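Local coordinates for flagellar hook-associated protein 2 (Helicobacter pylori, PDB 6IWY) that caps the distal tip of the growing flagellar filament, promoting polymerization of flagellin there and keeping unassembled subunits from leaking away, at residues L63-Q68 / Q87-A92; L155-A160 / L220-R225; A189-L194 / N202-G207; V268-Q273 / L314-K319. All coordinates share one frame; numbering follows the deposited sequence.

Contact 1 (L63-Q68 / Q87-A92); sequences LKFYTQ and QSITDA
L63 and I89 make the closer of the two touches here: CD2 of L63 lies 3.9 Å from CD1 of I89, with CG1 of I89 only slightly farther off. L63 reaches the helix because its chi1 of 170° sets CG opposite the backbone N, and the two aliphatic chains cross at a slant rather than lying alongside each other. The other branch of I89 serves a second partner. Its CG2 approaches F65 at the far end of the ring, 4.5 Å from CZ and at an oblique angle. That same ring has CG of L63 lying in plane at its edge, so L63 and F65 form a continuous apolar surface on one side of their strand.

The parts joined are strand 61-67, the middle strand of a small antiparallel sheet between 70-76 and 126-127, and helix 82-92, which follows strand 70-76 in the chain and packs over the sheet. L63 and F65, two residues apart, both point toward the helix, whereas Y66 between F65 and T67 has its ring against H130 and its hydroxyl bonded to Q132. V74 of the neighbouring strand extends the apolar patch, touching F65, S88 and A92.

Beyond I89 the helix turns polar and faces solvent. There Q87 and D91, one turn apart, are linked by a hydrogen bond from NE2 of Q87 to OD1 of D91, 3.0 Å long and fairly straight at 162°. The oxygen lies in the amide plane of Q87, yet the donor reaches it from well above the carboxylate plane.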
# COMPACT_ATOMS: atom_id res chain seq x y z
N LEU A 63 3.09 -3.15 8.83
CA LEU A 63 2.83 -3.54 7.46
C LEU A 63 1.72 -2.66 6.95
O LEU A 63 0.65 -2.67 7.51
CB LEU A 63 2.43 -5.00 7.34
CG LEU A 63 1.92 -5.46 5.97
CD1 LEU A 63 3.00 -5.49 4.96
CD2 LEU A 63 1.28 -6.84 6.11
N LYS A 64 2.00 -1.91 5.90
CA LYS A 64 1.06 -0.97 5.29
C LYS A 64 0.51 -1.55 4.00
O LYS A 64 1.28 -1.89 3.09
CB LYS A 64 1.79 0.32 4.94
CG LYS A 64 1.80 1.38 6.03
CD LYS A 64 2.72 2.58 5.69
CE LYS A 64 2.23 3.40 4.48
NZ LYS A 64 2.71 4.85 4.47
N PHE A 65 -0.80 -1.61 3.87
CA PHE A 65 -1.38 -1.86 2.54
C PHE A 65 -2.74 -1.24 2.45
O PHE A 65 -3.30 -0.85 3.48
CB PHE A 65 -1.43 -3.35 2.23
CG PHE A 65 -2.13 -4.15 3.26
CD1 PHE A 65 -3.51 -4.26 3.26
CD2 PHE A 65 -1.41 -4.75 4.27
CE1 PHE A 65 -4.17 -4.98 4.24
CE2 PHE A 65 -2.06 -5.47 5.27
CZ PHE A 65 -3.45 -5.58 5.25
N TYR A 66 -3.28 -1.21 1.24
CA TYR A 66 -4.52 -0.50 0.91
C TYR A 66 -5.41 -1.34 0.01
O TYR A 66 -4.98 -1.81 -1.04
CB TYR A 66 -4.21 0.80 0.20
CG TYR A 66 -5.36 1.49 -0.46
CD1 TYR A 66 -6.22 2.35 0.28
CD2 TYR A 66 -5.58 1.39 -1.83
CE1 TYR A 66 -7.29 3.05 -0.34
CE2 TYR A 66 -6.64 2.09 -2.46
CZ TYR A 66 -7.48 2.91 -1.72
OH TYR A 66 -8.52 3.59 -2.33
N THR A 67 -6.67 -1.50 0.41
CA THR A 67 -7.64 -2.23 -0.36
C THR A 67 -9.02 -1.86 0.13
O THR A 67 -9.17 -1.29 1.22
CB THR A 67 -7.37 -3.72 -0.26
OG1 THR A 67 -8.00 -4.38 -1.36
CG2 THR A 67 -7.86 -4.32 1.07
N GLN A 68 -10.04 -2.15 -0.68
CA GLN A 68 -11.43 -1.77 -0.35
C GLN A 68 -11.49 -0.32 0.12
O GLN A 68 -12.21 0.01 1.06
CB GLN A 68 -12.01 -2.70 0.74
N GLN A 87 -1.89 -14.25 11.50
CA GLN A 87 -3.13 -14.04 12.23
C GLN A 87 -3.40 -12.55 12.47
O GLN A 87 -4.59 -12.06 12.52
CB GLN A 87 -3.06 -14.69 13.61
CG GLN A 87 -4.38 -14.54 14.41
CD GLN A 87 -5.53 -15.36 13.81
OE1 GLN A 87 -5.33 -16.53 13.48
NE2 GLN A 87 -6.71 -14.75 13.65
N SER A 88 -2.30 -11.83 12.67
CA SER A 88 -2.43 -10.44 13.00
C SER A 88 -2.94 -9.69 11.76
O SER A 88 -3.66 -8.72 11.93
CB SER A 88 -1.13 -9.89 13.60
OG SER A 88 -0.26 -9.38 12.62
N ILE A 89 -2.60 -10.15 10.54
CA ILE A 89 -3.15 -9.55 9.31
C ILE A 89 -4.65 -9.75 9.27
O ILE A 89 -5.41 -8.80 9.05
CB ILE A 89 -2.54 -10.15 8.02
CG1 ILE A 89 -1.13 -9.64 7.84
CG2 ILE A 89 -3.40 -9.78 6.81
CD1 ILE A 89 -0.39 -10.31 6.75
N THR A 90 -5.07 -10.98 9.50
CA THR A 90 -6.48 -11.32 9.63
C THR A 90 -7.23 -10.49 10.71
O THR A 90 -8.37 -10.01 10.48
CB THR A 90 -6.61 -12.78 10.02
OG1 THR A 90 -5.88 -13.59 9.07
CG2 THR A 90 -8.08 -13.19 10.08
N ASP A 91 -6.60 -10.32 11.87
CA ASP A 91 -7.20 -9.56 12.98
C ASP A 91 -7.24 -8.04 12.71
O ASP A 91 -8.20 -7.37 13.05
CB ASP A 91 -6.47 -9.84 14.30
CG ASP A 91 -6.76 -11.25 14.90
OD1 ASP A 91 -7.64 -12.05 14.43
OD2 ASP A 91 -6.09 -11.56 15.91
N ALA A 92 -6.18 -7.48 12.13
CA ALA A 92 -6.21 -6.07 11.75
C ALA A 92 -7.40 -5.73 10.84
O ALA A 92 -8.03 -4.69 11.00
CB ALA A 92 -4.90 -5.64 11.08

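Contact 2 (L155-A160 / L220-R225); sequences LNLKGA and LIINDR
I222 faces two leucines of one strand, L155 and L157, offering each a different branch. Its CD1 goes to L155, whose CD2 is modelled 3.2 Å away, an approach too short to be trusted in detail; the two side chains are simply neighbours. L155 and I222 slide past one another in opposite directions, each reaching from its own strand toward the other. The second branch, CG2, is anti to the backbone N of I222 and looks toward L157, standing 4.5 Å from CD2 of that leucine in a looser touch.

No backbone bond connects the two strands, which run in roughly the same sense. They belong to different antiparallel sheets: 154-158 lies between 164-173 and 230-233, while 219-224 is the middle strand between 129-132 and 209-214. Side chains from both sheets close round the contact, with V232 and I211 on I222, and helix 179-196 brings M190 against L155 and L194 against L157.

Toward the end of the strands the character changes. K158 NZ and D224 OD2 carry opposite charges but stay 6.3 Å apart; K158 pairs instead with E350, and D224 with R226. NH1 of R226 also bonds to the backbone O of K158, so a polar link between the segments runs through this arginine. The direct touches are apolar and buried, which suggests that exclusion of water contributes much of their hold.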
# COMPACT_ATOMS: atom_id res chain seq x y z
N LEU A 155 5.47 14.23 -11.29
CA LEU A 155 5.38 13.15 -10.32
C LEU A 155 6.63 13.20 -9.45
O LEU A 155 7.76 13.08 -9.97
CB LEU A 155 5.39 11.80 -11.04
CG LEU A 155 4.08 11.14 -11.36
CD1 LEU A 155 4.33 9.98 -12.25
CD2 LEU A 155 3.47 10.69 -10.02
N ASN A 156 6.43 13.33 -8.14
CA ASN A 156 7.52 13.26 -7.18
C ASN A 156 7.50 11.93 -6.46
O ASN A 156 6.58 11.64 -5.69
CB ASN A 156 7.39 14.35 -6.16
CG ASN A 156 8.59 15.20 -6.10
OD1 ASN A 156 8.74 16.12 -6.93
ND2 ASN A 156 9.48 14.92 -5.15
N LEU A 157 8.52 11.11 -6.73
CA LEU A 157 8.67 9.78 -6.19
C LEU A 157 10.06 9.64 -5.64
O LEU A 157 10.97 10.40 -6.02
CB LEU A 157 8.49 8.76 -7.29
CG LEU A 157 7.09 8.64 -7.87
CD1 LEU A 157 7.14 8.28 -9.37
CD2 LEU A 157 6.37 7.59 -7.11
N LYS A 158 10.22 8.63 -4.76
CA LYS A 158 11.51 8.26 -4.23
C LYS A 158 12.26 7.41 -5.24
O LYS A 158 11.73 6.44 -5.74
CB LYS A 158 11.35 7.47 -2.93
CG LYS A 158 12.63 7.35 -2.17
CD LYS A 158 12.45 6.69 -0.81
CE LYS A 158 12.35 5.16 -0.89
NZ LYS A 158 13.02 4.56 0.30
N GLY A 159 13.49 7.77 -5.55
CA GLY A 159 14.28 7.07 -6.57
C GLY A 159 15.15 5.92 -6.07
O GLY A 159 15.29 5.67 -4.88
N ALA A 160 15.75 5.24 -7.02
CA ALA A 160 16.71 4.18 -6.76
C ALA A 160 17.81 4.58 -5.75
O ALA A 160 18.34 3.73 -5.05
CB ALA A 160 17.33 3.75 -8.06
N LEU A 220 -6.90 6.12 -12.03
CA LEU A 220 -5.53 5.73 -12.08
C LEU A 220 -5.09 5.60 -10.65
O LEU A 220 -5.60 6.31 -9.78
CB LEU A 220 -4.70 6.84 -12.75
CG LEU A 220 -4.09 6.53 -14.11
CD1 LEU A 220 -5.17 6.25 -15.13
CD2 LEU A 220 -3.23 7.70 -14.57
N ILE A 221 -4.14 4.72 -10.41
CA ILE A 221 -3.55 4.60 -9.09
C ILE A 221 -2.05 4.43 -9.23
O ILE A 221 -1.58 3.52 -9.91
CB ILE A 221 -4.21 3.43 -8.30
CG1 ILE A 221 -3.68 3.40 -6.86
CG2 ILE A 221 -3.95 2.13 -8.99
CD1 ILE A 221 -4.58 2.75 -5.87
N ILE A 222 -1.28 5.34 -8.66
CA ILE A 222 0.19 5.20 -8.61
C ILE A 222 0.43 4.43 -7.30
O ILE A 222 -0.15 4.77 -6.28
CB ILE A 222 0.90 6.59 -8.60
CG1 ILE A 222 0.30 7.49 -9.68
CG2 ILE A 222 2.42 6.45 -8.85
CD1 ILE A 222 0.78 8.97 -9.67
N ASN A 223 1.21 3.36 -7.35
CA ASN A 223 1.56 2.60 -6.14
C ASN A 223 3.04 2.43 -6.13
O ASN A 223 3.65 2.19 -7.18
CB ASN A 223 0.88 1.23 -6.10
CG ASN A 223 1.41 0.32 -4.97
OD1 ASN A 223 1.74 -0.82 -5.22
ND2 ASN A 223 1.49 0.83 -3.74
N ASP A 224 3.62 2.64 -4.94
CA ASP A 224 5.02 2.36 -4.65
C ASP A 224 5.10 1.34 -3.51
O ASP A 224 4.76 1.67 -2.37
CB ASP A 224 5.74 3.64 -4.25
CG ASP A 224 7.24 3.41 -3.98
OD1 ASP A 224 7.80 2.34 -4.35
OD2 ASP A 224 7.86 4.34 -3.39
N ARG A 225 5.52 0.12 -3.81
CA ARG A 225 5.58 -0.91 -2.82
C ARG A 225 6.63 -0.63 -1.77
O ARG A 225 6.53 -1.16 -0.67
CB ARG A 225 5.90 -2.25 -3.41
CG ARG A 225 4.94 -2.81 -4.43
CD ARG A 225 5.54 -4.13 -5.07
NE ARG A 225 4.83 -4.42 -6.32
CZ ARG A 225 3.72 -5.17 -6.43
NH1 ARG A 225 3.18 -5.78 -5.36
NH2 ARG A 225 3.14 -5.31 -7.63

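Contact 3 (A189-L194 / N202-G207); sequences AMEQAL and NLIANG
I204 carries its side of this contact, and its path is easily traced. From CB, which points at the longer helix, the chain divides. CG2 takes the crowded position between the backbone N and the carbonyl carbon, while CG1, anti to the backbone N (chi1 -157°), carries CD1 across. CD1 lands 4.0 Å from CB of L194 and, roughly at right angles to that, 4.4 Å from CG of E191. The tip thus sits over the root of one side chain and the aliphatic part of another, one helical turn separating the two.

Both pieces belong to consecutive helices: 179-196, which packs along the sheets of this part of the molecule, and the short 201-205, which follows it after a brief connection. L194 has the inner position, its side chain also meeting V167, I209 and I211 of the neighbouring strands. E191 lies at the margin, where the contact is only partly buried.

Past I204 the short helix soon ends. N206 N still bonds to N202 O at 2.9 Å, but G207 leaves the helical conformation with positive phi (87°), and its N makes a weak bond to I204 O. OD1 of N206 is modelled as accepting from the backbone N of D208, although the orientation of that amide is doubtful. The chain enters strand 209-214 after D208.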
# COMPACT_ATOMS: atom_id res chain seq x y z
N ALA A 189 1.78 8.10 -20.62
CA ALA A 189 2.68 9.24 -20.50
C ALA A 189 3.53 9.03 -19.26
O ALA A 189 4.74 9.15 -19.35
CB ALA A 189 1.92 10.55 -20.44
N MET A 190 2.89 8.70 -18.13
CA MET A 190 3.59 8.56 -16.82
C MET A 190 4.55 7.40 -16.82
O MET A 190 5.68 7.47 -16.31
CB MET A 190 2.58 8.33 -15.69
CG MET A 190 1.67 9.52 -15.40
SD MET A 190 0.58 9.30 -13.97
CE MET A 190 -0.22 10.91 -13.91
N GLU A 191 4.10 6.31 -17.42
CA GLU A 191 4.93 5.13 -17.57
C GLU A 191 6.12 5.44 -18.46
O GLU A 191 7.22 5.02 -18.15
CB GLU A 191 4.10 3.95 -18.10
CG GLU A 191 3.19 3.32 -17.04
CD GLU A 191 2.46 2.04 -17.48
OE1 GLU A 191 2.38 1.78 -18.69
OE2 GLU A 191 1.94 1.30 -16.60
N GLN A 192 5.92 6.17 -19.56
CA GLN A 192 7.03 6.50 -20.48
C GLN A 192 8.05 7.38 -19.78
O GLN A 192 9.23 7.21 -19.95
CB GLN A 192 6.52 7.18 -21.75
CG GLN A 192 5.98 6.21 -22.79
CD GLN A 192 5.62 6.89 -24.12
OE1 GLN A 192 6.26 7.85 -24.54
NE2 GLN A 192 4.59 6.36 -24.80
N ALA A 193 7.57 8.31 -18.98
CA ALA A 193 8.46 9.22 -18.29
C ALA A 193 9.33 8.42 -17.32
O ALA A 193 10.57 8.51 -17.33
CB ALA A 193 7.68 10.30 -17.55
N LEU A 194 8.68 7.61 -16.50
CA LEU A 194 9.40 6.83 -15.53
C LEU A 194 10.40 5.87 -16.18
O LEU A 194 11.51 5.70 -15.69
CB LEU A 194 8.42 6.14 -14.60
CG LEU A 194 7.84 7.09 -13.55
CD1 LEU A 194 6.68 6.48 -12.77
CD2 LEU A 194 8.91 7.46 -12.62
N ASN A 202 14.49 1.26 -13.42
CA ASN A 202 14.49 -0.08 -12.84
C ASN A 202 13.42 -0.26 -11.79
O ASN A 202 12.99 -1.40 -11.51
CB ASN A 202 15.86 -0.43 -12.28
CG ASN A 202 16.90 -0.53 -13.36
OD1 ASN A 202 16.90 -1.47 -14.16
ND2 ASN A 202 17.80 0.46 -13.41
N LEU A 203 12.98 0.83 -11.19
CA LEU A 203 11.83 0.74 -10.27
C LEU A 203 10.54 0.40 -11.01
O LEU A 203 9.69 -0.30 -10.48
CB LEU A 203 11.66 2.02 -9.44
CG LEU A 203 12.76 2.10 -8.38
CD1 LEU A 203 12.65 3.46 -7.73
CD2 LEU A 203 12.71 0.96 -7.35
N ILE A 204 10.42 0.86 -12.25
CA ILE A 204 9.27 0.44 -13.06
C ILE A 204 9.45 -0.97 -13.63
O ILE A 204 8.51 -1.77 -13.63
CB ILE A 204 8.85 1.49 -14.11
CG1 ILE A 204 7.39 1.26 -14.50
CG2 ILE A 204 9.72 1.45 -15.30
CD1 ILE A 204 6.60 2.53 -14.42
N ALA A 205 10.66 -1.31 -14.05
CA ALA A 205 10.91 -2.66 -14.54
C ALA A 205 10.68 -3.75 -13.45
O ALA A 205 10.03 -4.76 -13.71
CB ALA A 205 12.28 -2.75 -15.11
N ASN A 206 11.18 -3.56 -12.23
CA ASN A 206 11.07 -4.61 -11.20
C ASN A 206 9.71 -4.63 -10.48
O ASN A 206 9.51 -5.42 -9.58
CB ASN A 206 12.18 -4.47 -10.15
CG ASN A 206 12.02 -3.23 -9.25
OD1 ASN A 206 11.08 -2.44 -9.40
ND2 ASN A 206 12.97 -3.05 -8.33
N GLY A 207 8.82 -3.72 -10.86
CA GLY A 207 7.48 -3.68 -10.30
C GLY A 207 7.28 -2.90 -9.01
O GLY A 207 6.19 -2.92 -8.46

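Contact 4 (V268-Q273 / L314-K319); sequences VSLNGQ and LVINSK
L270 and I316 meet methyl to methyl, CD1 of one 4.3 Å from CD1 of the other, inside the flagellin hook IN motif, where strands 268-270 and 314-318 of two separate antiparallel sheets face each other. Both residues are buried, with their CB atoms toward the opposite strand. L304 and I298 add to the apolar surroundings of L270, and I325 touches it from the adjacent strand.

At the turn end of the contact the partners are polar. ND2 of N271 lies 3.8 Å from OG of S318, too far for a hydrogen bond; the two are brought together by a common neighbour, for each bonds to the backbone O of M322. S318 OG has a further partner in T320 OG1, while OD1 of N271 accepts from the backbone N of T324, so both ends of the amide are held by strand 322-327.

A type I' turn from L270 to Q273 sets N271 in place. Its backbone takes left-handed angles (phi 40°), G272 follows with positive phi, and the turn closes with Q273 N bonding to L270 O at 3.0 Å. G272 N reaches back to OG of S269 in a weak hydrogen bond of 3.5 Å.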
# COMPACT_ATOMS: atom_id res chain seq x y z
N VAL A 268 17.35 7.74 29.49
CA VAL A 268 16.94 6.84 28.43
C VAL A 268 17.61 7.29 27.15
O VAL A 268 18.08 8.44 27.06
CB VAL A 268 15.41 6.84 28.27
CG1 VAL A 268 14.74 6.28 29.55
CG2 VAL A 268 14.89 8.24 27.94
N SER A 269 17.68 6.39 26.16
CA SER A 269 18.35 6.68 24.89
C SER A 269 17.43 6.43 23.73
O SER A 269 16.70 5.46 23.73
CB SER A 269 19.57 5.76 24.69
OG SER A 269 19.34 4.79 23.64
N LEU A 270 17.52 7.30 22.72
CA LEU A 270 16.91 7.14 21.41
C LEU A 270 18.03 7.17 20.38
O LEU A 270 18.69 8.19 20.19
CB LEU A 270 15.96 8.30 21.13
CG LEU A 270 14.81 8.47 22.12
CD1 LEU A 270 14.00 9.73 21.79
CD2 LEU A 270 13.91 7.22 22.14
N ASN A 271 18.28 6.05 19.71
CA ASN A 271 19.51 5.93 18.91
C ASN A 271 20.72 6.57 19.64
O ASN A 271 21.40 7.45 19.11
CB ASN A 271 19.32 6.53 17.50
CG ASN A 271 18.28 5.79 16.67
OD1 ASN A 271 17.91 4.67 16.99
ND2 ASN A 271 17.81 6.43 15.62
N GLY A 272 20.96 6.15 20.87
CA GLY A 272 22.12 6.60 21.63
C GLY A 272 21.98 7.90 22.42
O GLY A 272 22.77 8.17 23.33
N GLN A 273 20.96 8.68 22.11
CA GLN A 273 20.94 10.08 22.53
C GLN A 273 20.22 10.27 23.87
O GLN A 273 19.03 10.07 23.97
CB GLN A 273 20.27 10.91 21.44
CG GLN A 273 20.79 10.64 20.03
CD GLN A 273 21.78 11.69 19.57
OE1 GLN A 273 22.77 11.96 20.26
NE2 GLN A 273 21.51 12.30 18.42
N LEU A 314 3.16 11.48 22.74
CA LEU A 314 4.48 11.66 22.16
C LEU A 314 4.56 10.90 20.85
O LEU A 314 4.31 9.69 20.82
CB LEU A 314 5.54 11.13 23.11
CG LEU A 314 6.99 11.34 22.74
CD1 LEU A 314 7.31 12.83 22.69
CD2 LEU A 314 7.90 10.61 23.77
N VAL A 315 4.89 11.59 19.76
CA VAL A 315 5.20 10.94 18.51
C VAL A 315 6.64 11.23 18.19
O VAL A 315 7.03 12.37 18.16
CB VAL A 315 4.28 11.41 17.39
CG1 VAL A 315 4.64 10.72 16.09
CG2 VAL A 315 2.83 11.14 17.75
N ILE A 316 7.46 10.20 18.01
CA ILE A 316 8.85 10.37 17.64
C ILE A 316 9.08 9.88 16.21
O ILE A 316 8.59 8.84 15.81
CB ILE A 316 9.79 9.56 18.52
CG1 ILE A 316 9.45 9.70 20.01
CG2 ILE A 316 11.19 9.97 18.28
CD1 ILE A 316 10.02 8.56 20.83
N ASN A 317 9.85 10.65 15.46
CA ASN A 317 10.35 10.26 14.16
C ASN A 317 11.89 10.21 14.09
O ASN A 317 12.57 10.86 14.87
CB ASN A 317 9.80 11.25 13.14
CG ASN A 317 8.51 10.79 12.58
OD1 ASN A 317 8.47 9.73 11.94
ND2 ASN A 317 7.42 11.56 12.80
N SER A 318 12.40 9.43 13.15
CA SER A 318 13.81 9.37 12.88
C SER A 318 14.09 9.49 11.36
O SER A 318 13.37 8.92 10.56
CB SER A 318 14.33 8.04 13.35
OG SER A 318 15.64 7.82 12.84
N LYS A 319 15.16 10.20 10.99
CA LYS A 319 15.56 10.30 9.59
C LYS A 319 15.81 8.94 8.94
O LYS A 319 15.58 8.76 7.72
CB LYS A 319 16.84 11.15 9.43

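Contacts 2 and 3 adjoin each other: their centres are 9 Å apart, and contact 3 is nested within the loop that contact 2 closes. L157 CD1 packs 3.8 Å from L194 CD2, and R225 NE probably donates a hydrogen bond to G207 O at 2.9 Å. Contact 1 precedes them in the chain and touches contact 2 on the face of its sheet away from helix 82-92, where Y66 CE2 comes 4.0 Å from I221 CD1. Contact 4 stands apart, its nearest atoms about 9 Å from contact 2, 11 Å from contact 1 and 17 Å from contact 3, marking a separate lobe of this central piece of the cap protein.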